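Local coordinates for HpcE (Thermus thermophilus, PDB 1WZO), which probably catalyses the isomerisation of 2-hydroxyhepta-2,4-diene-1,7-dioate, as a member of the fumarylacetoacetate hydrolase family, at the interface of chains A and B and the interface of chains A and C. Sequence-based numbering; all coordinates share one arbitrary frame. Chains: chain A/B/C, HpcE.

Contact 1: the interface of chains A and B. Residues chain A 79-80, 83-84, 86, 150; chain B 9-11.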
loop_
_atom_site.group_PDB
_atom_site.type_symbol
_atom_site.label_atom_id
_atom_site.label_comp_id
_atom_site.label_asym_id
_atom_site.label_seq_id
_atom_site.Cartn_x
_atom_site.Cartn_y
_atom_site.Cartn_z
ATOM N N LEU A 79 16.118 -5.551 6.033
ATOM C CA LEU A 79 16.830 -6.494 5.192
ATOM C C LEU A 79 16.325 -7.887 5.557
ATOM O O LEU A 79 16.108 -8.185 6.727
ATOM C CB LEU A 79 18.332 -6.395 5.464
ATOM C CG LEU A 79 19.269 -7.139 4.509
ATOM C CD1 LEU A 79 19.292 -6.453 3.151
ATOM C CD2 LEU A 79 20.668 -7.167 5.114
ATOM N N PRO A 80 16.123 -8.755 4.561
ATOM C CA PRO A 80 15.640 -10.101 4.879
ATOM C C PRO A 80 16.760 -11.052 5.292
ATOM O O PRO A 80 17.946 -10.749 5.149
ATOM C CB PRO A 80 14.996 -10.542 3.572
ATOM C CG PRO A 80 15.936 -9.957 2.558
ATOM C CD PRO A 80 16.164 -8.545 3.103
ATOM N N GLY A 83 20.102 -11.661 3.490
ATOM C CA GLY A 83 20.450 -10.439 2.777
ATOM C C GLY A 83 21.815 -9.950 3.230
ATOM O O GLY A 83 22.260 -10.291 4.326
ATOM N N VAL A 84 22.478 -9.143 2.402
ATOM C CA VAL A 84 23.814 -8.640 2.725
ATOM C C VAL A 84 23.833 -7.292 3.442
ATOM O O VAL A 84 23.330 -6.291 2.919
ATOM C CB VAL A 84 24.677 -8.518 1.442
ATOM C CG1 VAL A 84 26.072 -8.018 1.799
ATOM C CG2 VAL A 84 24.769 -9.869 0.745
ATOM N N LEU A 86 25.571 -3.971 4.686
ATOM C CA LEU A 86 26.651 -3.144 4.162
ATOM C C LEU A 86 27.399 -2.395 5.251
ATOM O O LEU A 86 26.821 -1.593 5.981
ATOM C CB LEU A 86 26.094 -2.159 3.130
ATOM C CG LEU A 86 25.490 -2.838 1.894
ATOM C CD1 LEU A 86 24.933 -1.776 0.946
ATOM C CD2 LEU A 86 26.552 -3.673 1.192
ATOM N N THR A 150 20.120 -1.307 5.038
ATOM C CA THR A 150 20.487 -2.680 5.422
ATOM C C THR A 150 20.794 -2.889 6.901
ATOM O O THR A 150 21.161 -4.000 7.301
ATOM C CB THR A 150 21.708 -3.233 4.634
ATOM O OG1 THR A 150 22.919 -2.691 5.174
ATOM C CG2 THR A 150 21.604 -2.904 3.153
ATOM N N LYS B 9 21.124 -9.151 -3.584
ATOM C CA LYS B 9 21.657 -9.264 -2.229
ATOM C C LYS B 9 20.651 -8.868 -1.151
ATOM O O LYS B 9 21.019 -8.272 -0.141
ATOM C CB LYS B 9 22.926 -8.414 -2.086
ATOM C CG LYS B 9 24.070 -8.848 -3.005
ATOM C CD LYS B 9 25.307 -7.965 -2.842
ATOM C CE LYS B 9 26.434 -8.420 -3.766
ATOM N NZ LYS B 9 27.648 -7.564 -3.646
ATOM N N GLY B 10 19.381 -9.198 -1.379
ATOM C CA GLY B 10 18.346 -8.901 -0.403
ATOM C C GLY B 10 17.704 -7.532 -0.483
ATOM O O GLY B 10 16.779 -7.243 0.277
ATOM N N ARG B 11 18.175 -6.691 -1.397
ATOM C CA ARG B 11 17.629 -5.347 -1.535
ATOM C C ARG B 11 16.872 -5.143 -2.837
ATOM O O ARG B 11 17.301 -5.609 -3.889
ATOM C CB ARG B 11 18.746 -4.304 -1.484
ATOM C CG ARG B 11 19.665 -4.388 -0.280
ATOM C CD ARG B 11 20.687 -3.260 -0.339
ATOM N NE ARG B 11 20.038 -1.966 -0.183
ATOM C CZ ARG B 11 20.600 -0.806 -0.502
ATOM N NH1 ARG B 11 21.828 -0.777 -0.999
ATOM N NH2 ARG B 11 19.929 0.322 -0.328
HETATM O O HOH W 1 22.537 -5.731 0.394
#
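The aliphatic stem of B:Arg11 makes the apolar centre of this patch, running over small and branched side chains of chain A. Its CG sits anti to the carbonyl carbon and lies 4.0 Å from A:Leu79 CD1, the two chains crossing obliquely. One carbon further, B:Arg11 CD meets the methyl CG2 of A:Thr150 at 3.6 Å, the two side chains crossing at about a right angle, and there the chain bends (chi3 66°). The bend carries the guanidinium past A:Leu86, whose CD1 methyl faces NH1 at 3.8 Å. Arginine suits this place because its methylenes pack like a hydrocarbon while its guanidinium, probably charged, is carried to the far end.

A:Thr150 works on two sides: its methyl is turned to chain B, and its OG1, in the crowded position between backbone N and carbonyl carbon (chi1 78°), accepts the backbone N-H of A:Leu86 at 3.0 Å in a nearly straight bond. An alanine here would remove both OG1 and CG2, and would probably loosen the hold on strand 85-87 and the packing against B:Arg11.

Outward, the ring of A:Pro80 borders B:Gly10, a residue with a positive phi and no side chain to obstruct the approach. A:Val84 presents CG2 to B:Lys9 CB at 3.7 Å, and the lysine chain, extended beyond CG, crosses it obliquely.

At the polar rim the backbone N of A:Val84 donates to B:Lys9 O at 3.1 Å. The bond is straight at hydrogen (175°), but the donor stands above the carbonyl plane. A water completes the link, 2.7 Å from A:Val84 O and 3.0 Å from the same B:Lys9 O.

In the fold, chain B contributes the turn between strands 2-8 and 11-18, which meets the end of strand 78-79, the loop before strand 85-87 and the loop at A:Thr150 in a two-fold symmetric interface.

Contact 2: the interface of chains A and C. Residues chain A 72, 74, 76, 143, 147-149; chain C 45, 47, 202-204.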
loop_
_atom_site.group_PDB
_atom_site.type_symbol
_atom_site.label_atom_id
_atom_site.label_comp_id
_atom_site.label_asym_id
_atom_site.label_seq_id
_atom_site.Cartn_x
_atom_site.Cartn_y
_atom_site.Cartn_z
ATOM N N TRP A 72 13.821 5.514 16.307
ATOM C CA TRP A 72 13.225 5.019 15.077
ATOM C C TRP A 72 14.189 4.308 14.152
ATOM O O TRP A 72 15.364 4.655 14.093
ATOM C CB TRP A 72 12.596 6.221 14.353
ATOM C CG TRP A 72 12.182 6.009 12.927
ATOM C CD1 TRP A 72 11.172 5.214 12.473
ATOM C CD2 TRP A 72 12.709 6.689 11.777
ATOM N NE1 TRP A 72 11.029 5.362 11.111
ATOM C CE2 TRP A 72 11.960 6.261 10.660
ATOM C CE3 TRP A 72 13.738 7.620 11.587
ATOM C CZ2 TRP A 72 12.204 6.735 9.369
ATOM C CZ3 TRP A 72 13.983 8.096 10.298
ATOM C CH2 TRP A 72 13.217 7.651 9.207
ATOM N N PRO A 74 14.199 3.344 10.127
ATOM C CA PRO A 74 13.453 3.523 8.878
ATOM C C PRO A 74 13.215 2.215 8.153
ATOM O O PRO A 74 13.990 1.276 8.287
ATOM C CB PRO A 74 14.343 4.475 8.079
ATOM C CG PRO A 74 15.704 4.142 8.554
ATOM C CD PRO A 74 15.520 3.989 10.047
ATOM N N THR A 76 13.716 1.659 5.246
ATOM C CA THR A 76 14.812 1.440 4.300
ATOM C C THR A 76 16.009 0.703 4.911
ATOM O O THR A 76 16.939 0.328 4.197
ATOM C CB THR A 76 15.303 2.764 3.653
ATOM O OG1 THR A 76 15.280 3.819 4.619
ATOM C CG2 THR A 76 14.421 3.133 2.469
ATOM N N ILE A 143 20.112 8.553 14.140
ATOM C CA ILE A 143 19.666 8.136 12.818
ATOM C C ILE A 143 20.788 7.759 11.859
ATOM O O ILE A 143 20.702 6.735 11.180
ATOM C CB ILE A 143 18.741 9.198 12.186
ATOM C CG1 ILE A 143 17.470 9.325 13.039
ATOM C CG2 ILE A 143 18.370 8.783 10.774
ATOM C CD1 ILE A 143 16.493 10.422 12.591
ATOM N N GLY A 147 19.977 4.172 11.372
ATOM C CA GLY A 147 19.048 4.067 10.257
ATOM C C GLY A 147 19.621 3.939 8.860
ATOM O O GLY A 147 18.970 4.325 7.884
ATOM N N ARG A 148 20.827 3.393 8.752
ATOM C CA ARG A 148 21.471 3.215 7.459
ATOM C C ARG A 148 20.792 2.085 6.688
ATOM O O ARG A 148 20.158 1.208 7.283
ATOM C CB ARG A 148 22.952 2.875 7.657
ATOM C CG ARG A 148 23.646 3.735 8.702
ATOM C CD ARG A 148 25.111 3.359 8.816
ATOM N NE ARG A 148 25.853 3.724 7.614
ATOM C CZ ARG A 148 26.250 4.960 7.329
ATOM N NH1 ARG A 148 25.979 5.958 8.162
ATOM N NH2 ARG A 148 26.922 5.197 6.211
ATOM N N ASP A 149 20.915 2.110 5.366
ATOM C CA ASP A 149 20.329 1.057 4.548
ATOM C C ASP A 149 20.959 -0.274 4.974
ATOM O O ASP A 149 22.165 -0.342 5.244
ATOM C CB ASP A 149 20.604 1.293 3.056
ATOM C CG ASP A 149 19.833 2.483 2.480
ATOM O OD1 ASP A 149 18.934 3.036 3.155
ATOM O OD2 ASP A 149 20.132 2.853 1.323
ATOM N N LYS C 45 8.334 8.105 4.704
ATOM C CA LYS C 45 8.944 8.465 5.974
ATOM C C LYS C 45 9.192 9.966 6.035
ATOM O O LYS C 45 9.464 10.609 5.016
ATOM C CB LYS C 45 10.253 7.699 6.194
ATOM C CG LYS C 45 11.238 7.743 5.036
ATOM C CD LYS C 45 12.505 6.953 5.393
ATOM C CE LYS C 45 13.497 6.884 4.224
ATOM N NZ LYS C 45 12.939 6.145 3.051
ATOM N N LEU C 47 11.382 12.998 8.040
ATOM C CA LEU C 47 12.502 13.376 8.896
ATOM C C LEU C 47 12.511 14.882 9.079
ATOM O O LEU C 47 12.219 15.625 8.144
ATOM C CB LEU C 47 13.843 12.968 8.285
ATOM C CG LEU C 47 14.152 11.478 8.140
ATOM C CD1 LEU C 47 13.545 10.965 6.846
ATOM C CD2 LEU C 47 15.664 11.266 8.121
ATOM N N PHE C 202 23.441 8.061 3.478
ATOM C CA PHE C 202 23.339 6.788 4.197
ATOM C C PHE C 202 21.936 6.176 4.196
ATOM O O PHE C 202 21.764 5.000 4.516
ATOM C CB PHE C 202 23.813 6.980 5.651
ATOM C CG PHE C 202 22.925 7.886 6.471
ATOM C CD1 PHE C 202 21.757 7.401 7.059
ATOM C CD2 PHE C 202 23.242 9.233 6.634
ATOM C CE1 PHE C 202 20.921 8.243 7.794
ATOM C CE2 PHE C 202 22.416 10.084 7.368
ATOM C CZ PHE C 202 21.251 9.591 7.951
ATOM N N MET C 203 20.937 6.972 3.827
ATOM C CA MET C 203 19.549 6.515 3.821
ATOM C C MET C 203 18.875 6.790 2.483
ATOM O O MET C 203 18.838 7.931 2.034
ATOM C CB MET C 203 18.774 7.241 4.927
ATOM C CG MET C 203 17.304 6.857 5.044
ATOM S SD MET C 203 16.385 7.918 6.182
ATOM C CE MET C 203 17.339 7.735 7.685
ATOM N N THR C 204 18.330 5.755 1.854
ATOM C CA THR C 204 17.647 5.935 0.578
ATOM C C THR C 204 16.309 6.652 0.769
ATOM O O THR C 204 15.446 6.179 1.513
ATOM C CB THR C 204 17.377 4.580 -0.108
ATOM O OG1 THR C 204 18.620 3.923 -0.365
ATOM C CG2 THR C 204 16.638 4.787 -1.435
#
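C:Met203 reaches into chain A with CG anti to the backbone N (chi1 -180°). Its CB and CG pass the carbonyl oxygen of A:Gly147, and CG also lies 3.7 Å from A:Thr76 OG1. The chain bends at chi3, about the CG-SD bond, bringing the methyl CE to A:Ile143 CG2 at 3.4 Å, a tight carbon contact, with A:Pro74 CG and A:Gly147 O also bordering it. An unbranched, flexible thioether suits a place where it must run between polar oxygens and end against aliphatic carbons.

On one flank, C:Phe202 meets A:Ile143 through its CE1 rim. The guanidinium of A:Arg148 lays one face over C:Phe202 CB, offset toward its rim, with CZ 3.6 Å from that carbon; the guanidinium and phenyl planes are 29° apart. On the other flank A:Trp72 turns the six-membered edge of its indole to chain C: CZ2 meets C:Lys45 CB at 3.8 Å, C:Lys45 CD lies at the ring edge, in its plane, and CZ3 meets C:Leu47 CG.

A:Asp149 gathers the polar bonds. Its backbone N donates to C:Phe202 O nearly along the C=O axis. The carboxylate grips C:Thr204 twice through syn lone pairs: OD1 takes the backbone N at 3.1 Å, while OD2 accepts the hydroxyl OG1 at 2.5 Å. The two oxygens of a carboxylate suit the paired backbone N-H and hydroxyl donors of one threonine. C:Lys45, bent at chi4, gives NZ to C:Thr204 O at 2.9 Å in the carbonyl plane and so steadies that residue from its own chain.

In the fold, the loop 202-204 following helix 192-200 of chain C, with the start of strand 46-50, meets chain A at the end of strand 69-73, at the short helical turn 75-77 and along the segment from helix 143-146 onward.

The centres of the C-alpha atoms of contact 1 and contact 2 lie about 14 Å apart, and chain A joins them through neighbouring stretches of backbone. A:Asp149 of contact 2 is followed directly by A:Thr150 of contact 1, while 3-10 helix 75-77 of contact 2 runs into strand 78-79 of contact 1. No residue is common to both. Each interface is two-fold symmetric, and one subunit uses them to touch two different neighbours, an arrangement that would build the deposited four-subunit assembly. A shift of either shared segment is therefore likely to be felt at both contacts, although the structure alone does not show such coupling.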